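Local structure of acetylornithine aminotransferase (Aquifex aeolicus, 2EH6) at residues Y21-D24 / K28-L31; G299-E304 / E362-A367; V99-K104 / Q260-G265. The protein catalyses the pyridoxal-phosphate-dependent transfer of an amino group from N(2)-acetyl-L-ornithine to 2-oxoglutarate, a step of arginine biosynthesis. All blocks are in the same frame, centred on the assembly; numbering follows the deposited sequence.

Contact 1: residues Y21-D24 / K28-L31; sequences YLYD and KEYL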
loop_
_atom_site.group_PDB
_atom_site.type_symbol
_atom_site.label_atom_id
_atom_site.label_comp_id
_atom_site.label_asym_id
_atom_site.label_seq_id
_atom_site.Cartn_x
_atom_site.Cartn_y
_atom_site.Cartn_z
ATOM N N TYR A 21 3.602 -24.009 11.026
ATOM C CA TYR A 21 2.795 -23.944 12.243
ATOM C C TYR A 21 2.737 -22.552 12.858
ATOM O O TYR A 21 3.687 -21.779 12.767
ATOM C CB TYR A 21 3.346 -24.913 13.301
ATOM C CG TYR A 21 3.217 -26.368 12.919
ATOM C CD1 TYR A 21 2.029 -27.065 13.142
ATOM C CD2 TYR A 21 4.264 -27.032 12.281
ATOM C CE1 TYR A 21 1.885 -28.388 12.728
ATOM C CE2 TYR A 21 4.131 -28.350 11.864
ATOM C CZ TYR A 21 2.940 -29.021 12.087
ATOM O OH TYR A 21 2.802 -30.317 11.645
ATOM N N LEU A 22 1.607 -22.257 13.495
ATOM C CA LEU A 22 1.403 -20.992 14.185
ATOM C C LEU A 22 1.028 -21.317 15.633
ATOM O O LEU A 22 0.426 -22.359 15.907
ATOM C CB LEU A 22 0.282 -20.187 13.527
ATOM C CG LEU A 22 0.686 -19.375 12.287
ATOM C CD1 LEU A 22 -0.549 -18.812 11.598
ATOM C CD2 LEU A 22 1.616 -18.250 12.713
ATOM N N TYR A 23 1.396 -20.431 16.551
ATOM C CA TYR A 23 1.093 -20.619 17.970
ATOM C C TYR A 23 0.379 -19.394 18.515
ATOM O O TYR A 23 0.828 -18.269 18.299
ATOM C CB TYR A 23 2.388 -20.859 18.750
ATOM C CG TYR A 23 3.184 -22.010 18.199
ATOM C CD1 TYR A 23 3.972 -21.852 17.055
ATOM C CD2 TYR A 23 3.079 -23.283 18.758
ATOM C CE1 TYR A 23 4.623 -22.934 16.475
ATOM C CE2 TYR A 23 3.728 -24.376 18.185
ATOM C CZ TYR A 23 4.494 -24.193 17.044
ATOM O OH TYR A 23 5.109 -25.272 16.453
ATOM N N ASP A 24 -0.737 -19.604 19.211
ATOM C CA ASP A 24 -1.479 -18.484 19.770
ATOM C C ASP A 24 -1.015 -18.131 21.183
ATOM O O ASP A 24 -0.075 -18.732 21.700
ATOM C CB ASP A 24 -2.993 -18.760 19.745
ATOM C CG ASP A 24 -3.420 -19.865 20.703
ATOM O OD1 ASP A 24 -2.614 -20.271 21.570
ATOM O OD2 ASP A 24 -4.581 -20.315 20.593
ATOM N N LYS A 28 -1.190 -22.820 22.034
ATOM C CA LYS A 28 -1.719 -23.904 21.233
ATOM C C LYS A 28 -1.174 -23.823 19.815
ATOM O O LYS A 28 -0.911 -22.753 19.282
ATOM C CB LYS A 28 -3.245 -23.784 21.212
ATOM C CG LYS A 28 -3.887 -24.716 20.183
ATOM C CD LYS A 28 -5.413 -24.613 20.180
ATOM C CE LYS A 28 -6.093 -25.954 19.885
ATOM N NZ LYS A 28 -7.539 -25.763 19.786
ATOM N N GLU A 29 -0.941 -25.005 19.257
ATOM C CA GLU A 29 -0.311 -25.153 17.951
ATOM C C GLU A 29 -1.326 -25.356 16.834
ATOM O O GLU A 29 -2.287 -26.098 17.000
ATOM C CB GLU A 29 0.648 -26.340 18.000
ATOM C CG GLU A 29 1.484 -26.543 16.754
ATOM C CD GLU A 29 2.423 -27.719 16.903
ATOM O OE1 GLU A 29 1.933 -28.867 16.931
ATOM O OE2 GLU A 29 3.645 -27.495 17.005
ATOM N N TYR A 30 -1.105 -24.694 15.698
ATOM C CA TYR A 30 -2.007 -24.815 14.555
ATOM C C TYR A 30 -1.262 -25.067 13.245
ATOM O O TYR A 30 -0.265 -24.404 12.957
ATOM C CB TYR A 30 -2.840 -23.540 14.374
ATOM C CG TYR A 30 -3.635 -23.111 15.580
ATOM C CD1 TYR A 30 -3.040 -22.383 16.609
ATOM C CD2 TYR A 30 -4.994 -23.404 15.678
ATOM C CE1 TYR A 30 -3.779 -21.952 17.700
ATOM C CE2 TYR A 30 -5.740 -22.980 16.765
ATOM C CZ TYR A 30 -5.128 -22.252 17.769
ATOM O OH TYR A 30 -5.876 -21.809 18.832
ATOM N N LEU A 31 -1.749 -26.029 12.463
ATOM C CA LEU A 31 -1.165 -26.332 11.157
ATOM C C LEU A 31 -1.784 -25.259 10.260
ATOM O O LEU A 31 -3.008 -25.144 10.164
ATOM C CB LEU A 31 -1.576 -27.740 10.704
ATOM C CG LEU A 31 -1.108 -28.296 9.351
ATOM C CD1 LEU A 31 0.396 -28.185 9.203
ATOM C CD2 LEU A 31 -1.542 -29.756 9.247
#

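Contact 2: residues G299-E304 / E362-A367; sequences GNYFKE and EHIDRA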
loop_
_atom_site.group_PDB
_atom_site.type_symbol
_atom_site.label_atom_id
_atom_site.label_comp_id
_atom_site.label_asym_id
_atom_site.label_seq_id
_atom_site.Cartn_x
_atom_site.Cartn_y
_atom_site.Cartn_z
ATOM N N GLY A 299 0.821 -30.602 -4.375
ATOM C CA GLY A 299 -0.457 -30.017 -4.739
ATOM C C GLY A 299 -1.413 -31.031 -5.337
ATOM O O GLY A 299 -2.593 -31.064 -4.981
ATOM N N ASN A 300 -0.914 -31.859 -6.252
ATOM C CA ASN A 300 -1.750 -32.877 -6.881
ATOM C C ASN A 300 -2.161 -33.913 -5.844
ATOM O O ASN A 300 -3.289 -34.402 -5.850
ATOM C CB ASN A 300 -1.003 -33.557 -8.031
ATOM C CG ASN A 300 -0.652 -32.591 -9.141
ATOM O OD1 ASN A 300 -1.460 -31.738 -9.511
ATOM N ND2 ASN A 300 0.552 -32.724 -9.687
ATOM N N TYR A 301 -1.232 -34.240 -4.953
ATOM C CA TYR A 301 -1.482 -35.198 -3.882
ATOM C C TYR A 301 -2.661 -34.698 -3.049
ATOM O O TYR A 301 -3.638 -35.414 -2.828
ATOM C CB TYR A 301 -0.243 -35.308 -2.991
ATOM C CG TYR A 301 -0.372 -36.278 -1.838
ATOM C CD1 TYR A 301 -0.317 -37.656 -2.051
ATOM C CD2 TYR A 301 -0.529 -35.819 -0.531
ATOM C CE1 TYR A 301 -0.412 -38.554 -0.989
ATOM C CE2 TYR A 301 -0.626 -36.708 0.538
ATOM C CZ TYR A 301 -0.566 -38.072 0.300
ATOM O OH TYR A 301 -0.660 -38.959 1.349
ATOM N N PHE A 302 -2.555 -33.454 -2.597
ATOM C CA PHE A 302 -3.583 -32.819 -1.780
ATOM C C PHE A 302 -4.935 -32.794 -2.495
ATOM O O PHE A 302 -5.958 -33.156 -1.915
ATOM C CB PHE A 302 -3.122 -31.396 -1.418
ATOM C CG PHE A 302 -4.038 -30.658 -0.469
ATOM C CD1 PHE A 302 -4.936 -31.337 0.348
ATOM C CD2 PHE A 302 -3.957 -29.275 -0.359
ATOM C CE1 PHE A 302 -5.739 -30.643 1.262
ATOM C CE2 PHE A 302 -4.754 -28.577 0.551
ATOM C CZ PHE A 302 -5.643 -29.261 1.360
ATOM N N LYS A 303 -4.943 -32.378 -3.757
ATOM C CA LYS A 303 -6.189 -32.318 -4.512
ATOM C C LYS A 303 -6.863 -33.690 -4.563
ATOM O O LYS A 303 -8.074 -33.806 -4.356
ATOM C CB LYS A 303 -5.929 -31.801 -5.932
ATOM C CG LYS A 303 -7.194 -31.447 -6.706
ATOM C CD LYS A 303 -6.870 -30.760 -8.028
ATOM C CE LYS A 303 -8.137 -30.321 -8.750
ATOM N NZ LYS A 303 -7.841 -29.632 -10.041
ATOM N N GLU A 304 -6.079 -34.731 -4.819
ATOM C CA GLU A 304 -6.636 -36.077 -4.883
ATOM C C GLU A 304 -7.237 -36.525 -3.554
ATOM O O GLU A 304 -8.302 -37.144 -3.528
ATOM C CB GLU A 304 -5.571 -37.076 -5.338
ATOM C CG GLU A 304 -5.187 -36.916 -6.800
ATOM C CD GLU A 304 -6.404 -36.890 -7.718
ATOM O OE1 GLU A 304 -7.180 -37.873 -7.717
ATOM O OE2 GLU A 304 -6.583 -35.882 -8.438
ATOM N N GLU A 362 3.284 -35.296 4.417
ATOM C CA GLU A 362 2.975 -35.675 5.791
ATOM C C GLU A 362 2.031 -34.646 6.408
ATOM O O GLU A 362 1.118 -34.999 7.152
ATOM C CB GLU A 362 4.260 -35.751 6.617
ATOM C CG GLU A 362 4.041 -36.114 8.075
ATOM C CD GLU A 362 5.294 -35.929 8.911
ATOM O OE1 GLU A 362 5.720 -34.767 9.097
ATOM O OE2 GLU A 362 5.855 -36.944 9.378
ATOM N N HIS A 363 2.265 -33.375 6.096
ATOM C CA HIS A 363 1.439 -32.277 6.602
ATOM C C HIS A 363 0.056 -32.323 5.961
ATOM O O HIS A 363 -0.959 -32.097 6.623
ATOM C CB HIS A 363 2.104 -30.939 6.289
ATOM C CG HIS A 363 3.422 -30.745 6.969
ATOM N ND1 HIS A 363 4.414 -29.935 6.453
ATOM C CD2 HIS A 363 3.899 -31.226 8.141
ATOM C CE1 HIS A 363 5.445 -29.927 7.279
ATOM N NE2 HIS A 363 5.157 -30.700 8.312
ATOM N N ILE A 364 0.025 -32.614 4.665
ATOM C CA ILE A 364 -1.233 -32.710 3.938
ATOM C C ILE A 364 -2.110 -33.775 4.597
ATOM O O ILE A 364 -3.302 -33.562 4.813
ATOM C CB ILE A 364 -0.997 -33.093 2.454
ATOM C CG1 ILE A 364 -0.208 -31.989 1.742
ATOM C CG2 ILE A 364 -2.328 -33.336 1.757
ATOM C CD1 ILE A 364 -0.885 -30.623 1.737
ATOM N N ASP A 365 -1.514 -34.917 4.923
ATOM C CA ASP A 365 -2.259 -36.001 5.557
ATOM C C ASP A 365 -2.890 -35.545 6.863
ATOM O O ASP A 365 -4.037 -35.880 7.162
ATOM C CB ASP A 365 -1.347 -37.204 5.822
ATOM C CG ASP A 365 -0.858 -37.853 4.546
ATOM O OD1 ASP A 365 -1.588 -37.786 3.534
ATOM O OD2 ASP A 365 0.249 -38.436 4.555
ATOM N N ARG A 366 -2.131 -34.777 7.634
ATOM C CA ARG A 366 -2.597 -34.251 8.909
ATOM C C ARG A 366 -3.864 -33.433 8.696
ATOM O O ARG A 366 -4.864 -33.623 9.392
ATOM C CB ARG A 366 -1.513 -33.366 9.527
ATOM C CG ARG A 366 -0.195 -34.078 9.781
ATOM C CD ARG A 366 -0.216 -34.805 11.108
ATOM N NE ARG A 366 -0.369 -33.868 12.219
ATOM C CZ ARG A 366 -0.473 -34.224 13.496
ATOM N NH1 ARG A 366 -0.442 -35.506 13.838
ATOM N NH2 ARG A 366 -0.609 -33.294 14.433
ATOM N N ALA A 367 -3.815 -32.520 7.730
ATOM C CA ALA A 367 -4.959 -31.666 7.428
ATOM C C ALA A 367 -6.146 -32.486 6.925
ATOM O O ALA A 367 -7.289 -32.242 7.312
ATOM C CB ALA A 367 -4.571 -30.620 6.390
#

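Contact 3: residues V99-K104 / Q260-G265; sequences VEAAIK and QSFTPG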
loop_
_atom_site.group_PDB
_atom_site.type_symbol
_atom_site.label_atom_id
_atom_site.label_comp_id
_atom_site.label_asym_id
_atom_site.label_seq_id
_atom_site.Cartn_x
_atom_site.Cartn_y
_atom_site.Cartn_z
ATOM N N VAL A 99 -2.823 -3.304 -8.773
ATOM C CA VAL A 99 -3.888 -3.262 -9.764
ATOM C C VAL A 99 -4.129 -1.808 -10.172
ATOM O O VAL A 99 -4.365 -1.514 -11.345
ATOM C CB VAL A 99 -5.179 -3.899 -9.211
ATOM C CG1 VAL A 99 -6.366 -3.567 -10.107
ATOM C CG2 VAL A 99 -4.998 -5.415 -9.129
ATOM N N GLU A 100 -4.047 -0.896 -9.207
ATOM C CA GLU A 100 -4.241 0.521 -9.492
ATOM C C GLU A 100 -3.203 0.996 -10.517
ATOM O O GLU A 100 -3.533 1.732 -11.456
ATOM C CB GLU A 100 -4.105 1.352 -8.211
ATOM C CG GLU A 100 -5.202 1.139 -7.171
ATOM C CD GLU A 100 -6.387 2.082 -7.342
ATOM O OE1 GLU A 100 -6.329 2.982 -8.207
ATOM O OE2 GLU A 100 -7.377 1.935 -6.597
ATOM N N ALA A 101 -1.950 0.584 -10.328
ATOM C CA ALA A 101 -0.870 0.969 -11.240
ATOM C C ALA A 101 -1.131 0.418 -12.639
ATOM O O ALA A 101 -0.837 1.080 -13.634
ATOM C CB ALA A 101 0.475 0.457 -10.722
ATOM N N ALA A 102 -1.677 -0.794 -12.708
ATOM C CA ALA A 102 -1.974 -1.427 -13.990
ATOM C C ALA A 102 -3.060 -0.669 -14.752
ATOM O O ALA A 102 -2.929 -0.432 -15.955
ATOM C CB ALA A 102 -2.407 -2.875 -13.779
ATOM N N ILE A 103 -4.131 -0.307 -14.049
ATOM C CA ILE A 103 -5.244 0.435 -14.641
ATOM C C ILE A 103 -4.755 1.775 -15.176
ATOM O O ILE A 103 -5.126 2.196 -16.274
ATOM C CB ILE A 103 -6.357 0.684 -13.597
ATOM C CG1 ILE A 103 -7.017 -0.648 -13.229
ATOM C CG2 ILE A 103 -7.388 1.683 -14.136
ATOM C CD1 ILE A 103 -7.975 -0.551 -12.061
ATOM N N LYS A 104 -3.915 2.444 -14.398
ATOM C CA LYS A 104 -3.372 3.730 -14.807
ATOM C C LYS A 104 -2.477 3.589 -16.034
ATOM O O LYS A 104 -2.592 4.367 -16.988
ATOM C CB LYS A 104 -2.582 4.368 -13.659
ATOM C CG LYS A 104 -3.443 4.732 -12.463
ATOM C CD LYS A 104 -2.650 5.448 -11.372
ATOM C CE LYS A 104 -2.166 6.815 -11.824
ATOM N NZ LYS A 104 -1.406 7.527 -10.754
ATOM N N GLN A 260 6.528 1.663 -21.458
ATOM C CA GLN A 260 7.031 2.954 -21.910
ATOM C C GLN A 260 6.187 4.118 -21.418
ATOM O O GLN A 260 6.716 5.184 -21.116
ATOM C CB GLN A 260 7.090 2.999 -23.446
ATOM C CG GLN A 260 8.009 1.967 -24.087
ATOM C CD GLN A 260 9.452 2.103 -23.636
ATOM O OE1 GLN A 260 10.075 3.151 -23.818
ATOM N NE2 GLN A 260 9.993 1.038 -23.042
ATOM N N SER A 261 4.877 3.911 -21.337
ATOM C CA SER A 261 3.952 4.956 -20.913
ATOM C C SER A 261 4.121 5.480 -19.494
ATOM O O SER A 261 3.619 6.553 -19.168
ATOM C CB SER A 261 2.511 4.496 -21.117
ATOM O OG SER A 261 2.208 4.416 -22.500
ATOM N N PHE A 262 4.796 4.730 -18.634
ATOM C CA PHE A 262 5.011 5.228 -17.285
ATOM C C PHE A 262 6.253 6.102 -17.363
ATOM O O PHE A 262 7.371 5.659 -17.111
ATOM C CB PHE A 262 5.196 4.075 -16.296
ATOM C CG PHE A 262 4.023 3.880 -15.363
ATOM C CD1 PHE A 262 2.784 4.450 -15.644
ATOM C CD2 PHE A 262 4.154 3.099 -14.215
ATOM C CE1 PHE A 262 1.690 4.246 -14.802
ATOM C CE2 PHE A 262 3.066 2.887 -13.365
ATOM C CZ PHE A 262 1.833 3.460 -13.656
ATOM N N THR A 263 6.028 7.354 -17.743
ATOM C CA THR A 263 7.082 8.342 -17.897
ATOM C C THR A 263 7.351 9.063 -16.579
ATOM O O THR A 263 6.562 8.971 -15.639
ATOM C CB THR A 263 6.693 9.373 -18.976
ATOM O OG1 THR A 263 5.415 9.942 -18.658
ATOM C CG2 THR A 263 6.619 8.705 -20.343
ATOM N N PRO A 264 8.474 9.795 -16.499
ATOM C CA PRO A 264 8.846 10.530 -15.287
ATOM C C PRO A 264 7.742 11.404 -14.701
ATOM O O PRO A 264 7.203 12.282 -15.378
ATOM C CB PRO A 264 10.056 11.340 -15.741
ATOM C CG PRO A 264 10.714 10.408 -16.712
ATOM C CD PRO A 264 9.533 9.904 -17.521
ATOM N N GLY A 265 7.408 11.145 -13.438
ATOM C CA GLY A 265 6.384 11.916 -12.759
ATOM C C GLY A 265 4.961 11.423 -12.941
ATOM O O GLY A 265 4.047 11.903 -12.270
#

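Contact 1: residues Y21-D24 / K28-L31
A beta hairpin near the N-terminus pairs Tyr21-Asp24 side by side, antiparallel, with Lys28-Leu31, and both backbone and side chains tie the strands. Leu22 and Tyr30 form the antiparallel hydrogen-bonded pair: Leu22 N donates to Tyr30 O at 2.9 Å, and Tyr30 N returns a bond to Leu22 O. Tyr21-Leu31 and Tyr23-Glu29 flank it as non-hydrogen-bonded pairs, their four side chains sharing one face. There, with CG anti to the backbone N (chi1 -174°), the extended Glu29 chain runs beside the Tyr23 ring, and OE2 accepts Tyr23 OH at 2.7 Å through its anti lone pair, while Glu29 CG lies 3.4 Å from Tyr23 CE2 and also reaches Tyr21 CD1. The Tyr21 ring crosses both neighbours, Glu29 OE2 lying over one face and Tyr21 CE1 3.8 Å from Leu31 CD1.

At the turn end, Asp24 has CG between its backbone N and carbonyl carbon (chi1 68°), which sends the carboxylate across to the second strand. Its two oxygens then divide the work: OD1 accepts Lys28 N at 3.0 Å, and OD2 accepts Tyr30 OH at 2.6 Å, both donors lying about 41° out of the carboxylate plane. The Lys28 amine leads off to the carbonyl O of Glu338. On the face of Leu22 and Tyr30, the Tyr30 ring meets Phe14 edge-to-face and Leu22 packs on Leu60 of the second subunit.

Asp24 is buried, and its negative charge is probably eased by these donors, with a weak one from Glu26 N; the OD2 bond holds the Tyr30 phenol beside the turn.

Contact 2: residues G299-E304 / E362-A367
This is a helix-helix packing contact, made where the C-terminal part of helix 275-308 runs beside the start of helix 361-374. The segment axes come no closer than 10.1 Å and are inclined by 20°, so the helices are nearly parallel, and large side chains bridge the space between them.

Ile364 provides the apolar part. Its chi1 sets CG1 anti to the carbonyl carbon, and the bend at chi2 (-60°) brings the CD1 methyl over a face of the Phe302 ring, a CH-pi contact of 4.2 Å from CD1 to the ring centroid, 26° off the normal. The other branch, CG2, reaches Phe302 CD1 at 3.6 Å and Tyr301 CD2 at 3.8 Å, so it is lodged between the two aromatic residues. Beyond it, Asp365 crosses the Tyr301 side chain at about a right angle; its OD1, in the plane of the ring at its edge, accepts Tyr301 OH at 2.6 Å through the syn lone pair. A phenylalanine in place of Tyr301 would probably keep the packing on Ile364 but leave Asp365 OD1 without this donor.

On the inner side, Phe302 meets the rings of Phe33 and Phe353 and touches Leu321, while Ile364 also rests on Phe33. Leu321 and Phe353 lie on strands of the mixed, largely antiparallel sheet beneath, and helices laid on it in this way belong to the smaller domain, built from both chain ends, of the fold-type I pyridoxal-phosphate enzymes that include class-III aminotransferases.

Contact 3: residues V99-K104 / Q260-G265
A turn of helix 95-112 passes an irregular loop, its Ala101 and Lys104 touching Phe262; the two backbones stay well separated, the nearest CA atoms, of Lys104 and Phe262, being 8.9 Å apart. Val99-Lys104 is regular helix, with Ile103 N bonded to Val99 O and Lys104 N to Glu100 O. Gln260-Gly265 has no helix or strand; Phe262 is the centre of an inverse gamma turn (phi -85°, psi 85°), closed by a weak bond of 2.9 Å from Thr263 N to Ser261 O.

Only the Phe262 ring spans the space. Its chi1 of -108° departs from the staggered positions and carries the far end of the ring to the helix. The para carbon CZ makes the closest approach, 3.6 Å from Ala101 O, and lies 4.4 Å from Ala101 CB; CE1 is 4.4 Å from Lys104 CB. No hydrogen bond joins the segments, and their shared buried surface is 110 Å², so this is one aromatic ring set against a helix by van der Waals packing. The same ring also meets that of His267.

The Lys104 amine bonds to His267 ND1 and to Arg130 O of the second subunit, a predicted acetylornithine-binding residue, and makes a cation-pi contact with Phe147 of that subunit. Phe262 also packs on Met4 of the second subunit, placing the contact at the dimer interface; a bound pyridoxal phosphate lies about 10 Å from the Lys104 side chain, near but not touching. On the other side of helix 95-112, Ala102 packs on Ile210 of strand 208-212 and on Ile252 of strand 250-255, so the helix is held between the seven-stranded mixed sheet and the loop that leads into helix 275-308.

Contacts 1 and 2 are neighbours, their centres 19 Å apart, whereas contact 3 lies about 41 Å from the centre of each, across the middle of the chain. Leu31 of the hairpin joins the first two, its CD2 packing 3.6 Å from Arg366 CB on helix 361-374; the hairpin strands belong to the seven-stranded sheet that also holds 341-346 and 320-324. Contact 3 joins a helix that packs on the other seven-stranded sheet to a loop at the dimer interface. Along the chain the order is 1, 3, 2. Residues from both chain ends thus build one region, while helix 275-308 begins soon after the loop of contact 3 and carries segment 299-304 near its C-terminal end.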